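Local coordinates for putative GH105 family protein (Salmonella enterica subsp. enterica serovar Paratyphi A, PDB 3QWT), which is of unknown function but probably hydrolyses unsaturated uronyl sugars, as do relatives in glycoside hydrolase family 105, at residues Trp230-Ser235 / Gln366-Leu371. Numbering follows the deposited sequence.
Sequences WARGNS and QAMAML
With CG anti to its carbonyl carbon (chi1 -68°) and an extended chi2, the selenomethionine Met-368 reaches out from its helix, then bends at chi3 (92°) to deliver its terminal methyl to Ser-235, whose OG lies anti to its own backbone N. Met-368 CE ends 3.2 Å from Ser-235 OG, tip to tip, and 4.4 Å from Arg-232 CD, which it meets at the side of the aliphatic chain. The long unbranched side chain suits this place because the backbones stay apart, 9.9 Å between the CA atoms of Ser-235 and Met-368. Serine is small, and its buried hydroxyl is satisfied by a hydrogen bond with Ala-296 O. Arg-232 offers methylenes to the methyl while its charged end goes elsewhere: NH2 bonds to Ser-295 and Ser-342, and Trp-230 CZ2 lies 3.6 Å above one guanidinium face. Asn-234 ND2 donates a nearly straight bond of 2.6 Å to Trp-230 O, tying the N-cap residue to the first turn. In this alpha/alpha toroid the contact joins the start of helix 231-248 to helix 363-377; Met-368 also touches Ala-298 of helix 294-309 and Val-71 of helix 67-83.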
# COMPACT_ATOMS: atom_id res chain seq x y z
N TRP A 230 23.24 30.43 -28.87
CA TRP A 230 24.52 29.76 -29.09
C TRP A 230 24.33 28.26 -29.27
O TRP A 230 23.58 27.63 -28.53
CB TRP A 230 25.47 30.08 -27.95
CG TRP A 230 26.78 29.37 -28.00
CD1 TRP A 230 27.66 29.37 -29.03
CD2 TRP A 230 27.38 28.58 -26.96
NE1 TRP A 230 28.76 28.61 -28.71
CE2 TRP A 230 28.61 28.13 -27.44
CE3 TRP A 230 26.97 28.21 -25.67
CZ2 TRP A 230 29.46 27.32 -26.68
CZ3 TRP A 230 27.83 27.40 -24.90
CH2 TRP A 230 29.05 26.96 -25.41
N ALA A 231 25.00 27.70 -30.26
CA ALA A 231 24.79 26.31 -30.64
C ALA A 231 25.11 25.30 -29.53
O ALA A 231 24.22 24.60 -29.04
CB ALA A 231 25.59 25.98 -31.90
N ARG A 232 26.37 25.21 -29.13
CA ARG A 232 26.74 24.21 -28.13
C ARG A 232 25.81 24.26 -26.90
O ARG A 232 25.34 23.23 -26.42
CB ARG A 232 28.23 24.29 -27.74
CG ARG A 232 28.58 23.26 -26.64
CD ARG A 232 29.99 22.70 -26.75
NE ARG A 232 31.01 23.71 -26.48
CZ ARG A 232 31.85 24.19 -27.39
NH1 ARG A 232 32.73 25.11 -27.06
NH2 ARG A 232 31.80 23.74 -28.64
N GLY A 233 25.52 25.46 -26.41
CA GLY A 233 24.67 25.63 -25.25
C GLY A 233 23.31 24.99 -25.42
O GLY A 233 22.81 24.29 -24.52
N ASN A 234 22.70 25.24 -26.58
CA ASN A 234 21.40 24.67 -26.92
C ASN A 234 21.46 23.15 -26.96
O ASN A 234 20.52 22.44 -26.55
CB ASN A 234 20.93 25.19 -28.28
CG ASN A 234 20.20 26.50 -28.16
OD1 ASN A 234 18.96 26.54 -28.08
ND2 ASN A 234 20.97 27.59 -28.12
N SER A 235 22.57 22.68 -27.51
CA SER A 235 22.91 21.29 -27.60
C SER A 235 22.78 20.63 -26.22
O SER A 235 22.25 19.52 -26.09
CB SER A 235 24.35 21.21 -28.14
OG SER A 235 24.88 19.90 -28.17
N GLN A 366 35.18 15.18 -29.03
CA GLN A 366 35.25 13.75 -29.27
C GLN A 366 34.09 13.01 -28.59
O GLN A 366 33.50 12.09 -29.15
CB GLN A 366 36.57 13.19 -28.72
CG GLN A 366 37.82 13.93 -29.18
CD GLN A 366 37.93 14.00 -30.68
OE1 GLN A 366 37.88 15.08 -31.28
NE2 GLN A 366 38.07 12.84 -31.31
N ALA A 367 33.78 13.41 -27.37
CA ALA A 367 32.79 12.66 -26.61
C ALA A 367 31.43 12.80 -27.26
O ALA A 367 30.71 11.83 -27.46
CB ALA A 367 32.76 13.10 -25.15
N MSE A 368 31.09 14.03 -27.63
CA MSE A 368 29.79 14.26 -28.25
C MSE A 368 29.66 13.51 -29.57
O MSE A 368 28.61 12.94 -29.87
CB MSE A 368 29.51 15.76 -28.37
CG MSE A 368 29.31 16.39 -27.00
SE MSE A 368 29.68 18.30 -26.97
CE MSE A 368 27.86 18.93 -27.34
N ALA A 369 30.74 13.45 -30.35
CA ALA A 369 30.71 12.60 -31.52
C ALA A 369 30.32 11.17 -31.13
O ALA A 369 29.50 10.54 -31.80
CB ALA A 369 32.05 12.61 -32.25
N MSE A 370 30.87 10.66 -30.04
CA MSE A 370 30.56 9.27 -29.72
C MSE A 370 29.19 9.13 -29.10
O MSE A 370 28.54 8.10 -29.27
CB MSE A 370 31.68 8.56 -28.93
CG MSE A 370 32.04 9.10 -27.56
SE MSE A 370 33.80 8.37 -26.98
CE MSE A 370 34.89 9.89 -27.46
N LEU A 371 28.74 10.17 -28.41
CA LEU A 371 27.38 10.17 -27.90
C LEU A 371 26.42 9.94 -29.06
O LEU A 371 25.66 8.97 -29.07
CB LEU A 371 27.05 11.50 -27.21
CG LEU A 371 27.13 11.63 -25.69
CD1 LEU A 371 26.67 13.02 -25.30
CD2 LEU A 371 26.28 10.56 -24.98